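Local coordinates for structure-specific endonuclease subunit slx4 (Schizosaccharomyces pombe, PDB 4ZDT), which is the regulatory subunit of the slx1-slx4 structure-specific endonuclease, which cuts branched DNA in repair and recombination, here represented by its C-terminal domain, at residues N49-L52 and D53-K56; Q40-L43 and K44-L48. One frame throughout, in Å; residues are numbered along the deposited sequence.

Contact 1: N49-L52 and D53-K56; sequences NVSL and DLIK
Val50 lays its CG2 methyl against the CG1 and CD1 end of Ile55, with CG2 and Ile55 CG1 3.7 Å apart and the two side chains crossing at about a right angle. With CG1 anti to the carbonyl carbon (chi1 -64°), Val50 CG2 falls between the backbone N and the carbonyl carbon and faces the helix, while Val50 CB lies 4.2 Å from Leu54 CD1. Ile55 also covers backbone: its CG1 sits 3.4 Å from Ser51 O, the carbonyl that accepts from Ile55 N at 3.1 Å. Ser51 is the N-cap of helix 52-62. A chi1 of 63° folds its hydroxyl back over the first turn, where Ser51 OG accepts from Leu54 N at 3.0 Å and gives this first-turn amide an acceptor. The hydroxyl oxygen also rests on the Leu54 side chain, 3.3 Å from Leu54 CB. One residue on, Leu52 O receives a nearly straight bond from Lys56 N at 2.9 Å, and the extended Lys56 chain starts out beside the same oxygen, with Lys56 CG 3.1 Å from Leu52 O. Leu52 starts out away from the turn, yet its CD2 comes loosely near Ile55 CD1; the side chain packs on Val36 and Gln40 of helix 36-45, whereas Val50 and Leu54 meet Thr8 of helix 3-18. The arrangement is a serine N-cap with a hydrophobic staple, Val50 (N') on Ile55 (N4), and it opens the last helix of the small all-helical C-terminal domain of Slx4.

Contact 2: Q40-L43 and K44-L48; sequences QLWL and KRKNL
Lys46 folds its ammonium over one face of the Trp42 indole, NZ standing 3.3 Å from the centroid of the five-membered ring in a cation-pi contact. Bends at chi2 (-66°) and chi4 bring the chain back toward the helix, and CE makes a CH-pi contact over the six-membered ring, 4.0 Å from its centroid. Arg45 approaches differently: its guanidinium plane is almost perpendicular to the indole, and one guanidinium face lies over Trp42 CA. The indole N-H itself is bonded to Asp21, a carboxylate that may also ease the gathering of positive charge here. Helix 36-45 ends here in a Schellman motif, with Asn47, the residue after Lys46, at positive phi as its C-prime residue: Leu48 N bonds to Leu43 O at 3.0 Å and Asn47 N to Lys44 O at 3.0 Å. Leu43 O also accepts from Lys46 N at 2.9 Å, the two donors arriving from opposite faces of the carbonyl plane. Across the turn, Leu43 and Leu48 lie side by side, their CD2 methyls 3.9 Å apart, and both pack on Val15 of helix 3-18. A water donates to Gln40 O and Leu48 O, bridging the helix to the departing chain.

Contact 2 closes helix 36-45 and contact 1 opens helix 52-62, so the two are consecutive along the chain, with centres about 11 Å apart. Gln40 joins them: its NE2 lies 2.9 Å from Val50 O, a probable hydrogen bond, and its CB packs 3.6 Å from Ile55 CD1, tying helix 36-45 to the loop and to helix 52-62. Further along the connection, Asn49 ND2 rests 3.6 Å from Lys44 CG. A glycerol, probably from the crystallisation liquor, is hydrogen-bonded to both Gln40 NE2 and Leu52 N where the contacts meet. The other chain of the assembly touches neither contact.

Contact 1: N49-L52 and D53-K56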
loop_
_atom_site.group_PDB
_atom_site.type_symbol
_atom_site.label_atom_id
_atom_site.label_comp_id
_atom_site.label_asym_id
_atom_site.label_seq_id
_atom_site.Cartn_x
_atom_site.Cartn_y
_atom_site.Cartn_z
ATOM N N ASN B 49 9.743 5.549 16.694
ATOM C CA ASN B 49 11.217 5.368 16.663
ATOM C C ASN B 49 11.581 3.912 16.418
ATOM O O ASN B 49 11.331 3.061 17.283
ATOM C CB ASN B 49 11.865 5.807 17.985
ATOM C CG ASN B 49 11.435 7.200 18.423
ATOM O OD1 ASN B 49 10.940 7.395 19.555
ATOM N ND2 ASN B 49 11.640 8.168 17.553
ATOM N N VAL B 50 12.183 3.648 15.259
ATOM C CA VAL B 50 12.662 2.315 14.891
ATOM C C VAL B 50 14.026 2.399 14.225
ATOM O O VAL B 50 14.378 3.424 13.619
ATOM C CB VAL B 50 11.677 1.576 13.959
ATOM C CG1 VAL B 50 10.358 1.328 14.683
ATOM C CG2 VAL B 50 11.441 2.376 12.655
ATOM N N SER B 51 14.776 1.308 14.326
ATOM C CA SER B 51 16.121 1.213 13.780
ATOM C C SER B 51 16.076 0.941 12.294
ATOM O O SER B 51 15.060 0.481 11.768
ATOM C CB SER B 51 16.861 0.056 14.469
ATOM O OG SER B 51 16.202 -1.180 14.176
ATOM N N LEU B 52 17.190 1.205 11.618
ATOM C CA LEU B 52 17.358 0.814 10.220
ATOM C C LEU B 52 17.267 -0.693 10.006
ATOM O O LEU B 52 16.735 -1.138 8.986
ATOM C CB LEU B 52 18.675 1.364 9.648
ATOM C CG LEU B 52 18.757 2.885 9.463
ATOM C CD1 LEU B 52 20.071 3.267 8.752
ATOM C CD2 LEU B 52 17.550 3.408 8.684
ATOM N N ASP B 53 17.765 -1.486 10.964
ATOM C CA ASP B 53 17.617 -2.945 10.882
ATOM C C ASP B 53 16.156 -3.388 10.913
ATOM O O ASP B 53 15.751 -4.285 10.160
ATOM C CB ASP B 53 18.391 -3.658 12.002
ATOM C CG ASP B 53 19.907 -3.676 11.763
ATOM O OD1 ASP B 53 20.356 -3.353 10.645
ATOM O OD2 ASP B 53 20.647 -4.009 12.705
ATOM N N LEU B 54 15.365 -2.746 11.766
ATOM C CA LEU B 54 13.941 -3.042 11.859
ATOM C C LEU B 54 13.220 -2.670 10.567
ATOM O O LEU B 54 12.286 -3.353 10.147
ATOM C CB LEU B 54 13.316 -2.302 13.043
ATOM C CG LEU B 54 13.285 -3.056 14.375
ATOM C CD1 LEU B 54 12.587 -2.229 15.444
ATOM C CD2 LEU B 54 12.609 -4.408 14.210
ATOM N N ILE B 55 13.660 -1.583 9.940
ATOM C CA ILE B 55 13.059 -1.119 8.683
ATOM C C ILE B 55 13.417 -2.059 7.544
ATOM O O ILE B 55 12.544 -2.506 6.813
ATOM C CB ILE B 55 13.447 0.344 8.355
ATOM C CG1 ILE B 55 12.752 1.282 9.338
ATOM C CG2 ILE B 55 13.049 0.704 6.902
ATOM C CD1 ILE B 55 13.365 2.683 9.399
ATOM N N LYS B 56 14.700 -2.397 7.425
ATOM C CA LYS B 56 15.152 -3.325 6.391
ATOM C C LYS B 56 14.446 -4.673 6.488
ATOM O O LYS B 56 14.021 -5.221 5.458
ATOM C CB LYS B 56 16.678 -3.478 6.411
ATOM C CG LYS B 56 17.404 -2.176 6.090
ATOM C CD LYS B 56 18.905 -2.256 6.356
ATOM C CE LYS B 56 19.576 -0.948 5.939
ATOM N NZ LYS B 56 21.042 -0.939 6.256
#

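Contact 2: Q40-L43 and K44-L48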
loop_
_atom_site.group_PDB
_atom_site.type_symbol
_atom_site.label_atom_id
_atom_site.label_comp_id
_atom_site.label_asym_id
_atom_site.label_seq_id
_atom_site.Cartn_x
_atom_site.Cartn_y
_atom_site.Cartn_z
ATOM N N GLN B 40 12.966 6.350 7.941
ATOM C CA GLN B 40 13.203 6.375 9.386
ATOM C C GLN B 40 12.822 7.729 9.997
ATOM O O GLN B 40 12.153 7.784 11.035
ATOM C CB GLN B 40 14.661 6.014 9.688
ATOM C CG GLN B 40 15.002 5.919 11.178
ATOM C CD GLN B 40 16.459 5.557 11.406
ATOM O OE1 GLN B 40 17.356 6.150 10.798
ATOM N NE2 GLN B 40 16.705 4.571 12.275
ATOM N N LEU B 41 13.231 8.814 9.334
ATOM C CA LEU B 41 12.893 10.177 9.779
ATOM C C LEU B 41 11.402 10.457 9.648
ATOM O O LEU B 41 10.789 11.058 10.546
ATOM C CB LEU B 41 13.715 11.212 8.991
ATOM C CG LEU B 41 15.227 11.205 9.215
ATOM C CD1 LEU B 41 15.979 11.809 8.005
ATOM C CD2 LEU B 41 15.575 11.957 10.486
ATOM N N TRP B 42 10.812 9.990 8.547
ATOM C CA TRP B 42 9.364 10.118 8.334
ATOM C C TRP B 42 8.617 9.423 9.472
ATOM O O TRP B 42 7.692 9.986 10.056
ATOM C CB TRP B 42 8.985 9.510 6.973
ATOM C CG TRP B 42 7.524 9.648 6.517
ATOM C CD1 TRP B 42 6.984 10.679 5.793
ATOM C CD2 TRP B 42 6.469 8.686 6.685
ATOM N NE1 TRP B 42 5.647 10.436 5.531
ATOM C CE2 TRP B 42 5.307 9.221 6.064
ATOM C CE3 TRP B 42 6.388 7.425 7.303
ATOM C CZ2 TRP B 42 4.079 8.541 6.047
ATOM C CZ3 TRP B 42 5.158 6.747 7.289
ATOM C CH2 TRP B 42 4.021 7.314 6.662
ATOM N N LEU B 43 9.028 8.199 9.804
ATOM C CA LEU B 43 8.428 7.498 10.931
ATOM C C LEU B 43 8.602 8.263 12.242
ATOM O O LEU B 43 7.684 8.335 13.047
ATOM C CB LEU B 43 8.993 6.072 11.068
ATOM C CG LEU B 43 8.628 5.143 9.910
ATOM C CD1 LEU B 43 9.487 3.876 9.942
ATOM C CD2 LEU B 43 7.107 4.843 9.949
ATOM N N LYS B 44 9.793 8.810 12.458
ATOM C CA LYS B 44 10.064 9.545 13.701
ATOM C C LYS B 44 9.079 10.714 13.881
ATOM O O LYS B 44 8.510 10.904 14.966
ATOM C CB LYS B 44 11.516 10.021 13.715
ATOM C CG LYS B 44 11.949 10.713 15.007
ATOM C CD LYS B 44 13.409 11.141 14.904
ATOM C CE LYS B 44 13.769 12.124 16.029
ATOM N NZ LYS B 44 15.230 12.427 15.987
ATOM N N ARG B 45 8.856 11.467 12.800
ATOM C CA ARG B 45 7.843 12.541 12.777
ATOM C C ARG B 45 6.430 12.047 13.076
ATOM O O ARG B 45 5.572 12.836 13.486
ATOM C CB ARG B 45 7.846 13.270 11.423
ATOM C CG ARG B 45 9.039 14.200 11.208
ATOM C CD ARG B 45 8.874 15.071 9.936
ATOM N NE ARG B 45 9.560 14.500 8.771
ATOM C CZ ARG B 45 8.968 14.095 7.645
ATOM N NH1 ARG B 45 7.650 14.192 7.486
ATOM N NH2 ARG B 45 9.711 13.590 6.664
ATOM N N LYS B 46 6.178 10.752 12.870
ATOM C CA LYS B 46 4.861 10.177 13.172
ATOM C C LYS B 46 4.833 9.502 14.546
ATOM O O LYS B 46 4.019 8.605 14.774
ATOM C CB LYS B 46 4.440 9.151 12.106
ATOM C CG LYS B 46 4.573 9.575 10.641
ATOM C CD LYS B 46 3.644 10.705 10.290
ATOM C CE LYS B 46 3.679 10.995 8.801
ATOM N NZ LYS B 46 4.920 11.683 8.374
ATOM N N ASN B 47 5.724 9.919 15.443
ATOM C CA ASN B 47 5.834 9.333 16.781
ATOM C C ASN B 47 6.214 7.838 16.747
ATOM O O ASN B 47 5.695 7.052 17.543
ATOM C CB ASN B 47 4.510 9.498 17.562
ATOM C CG ASN B 47 4.464 10.761 18.409
ATOM O OD1 ASN B 47 5.450 11.492 18.527
ATOM N ND2 ASN B 47 3.302 11.019 19.016
ATOM N N LEU B 48 7.085 7.440 15.819
ATOM C CA LEU B 48 7.543 6.037 15.772
ATOM C C LEU B 48 9.055 5.921 15.611
ATOM O O LEU B 48 9.584 6.148 14.523
ATOM C CB LEU B 48 6.835 5.231 14.661
ATOM C CG LEU B 48 7.158 3.716 14.683
ATOM C CD1 LEU B 48 6.452 3.050 15.835
ATOM C CD2 LEU B 48 6.783 3.014 13.389
HETATM O O HOH W 1 12.087 6.273 13.468
#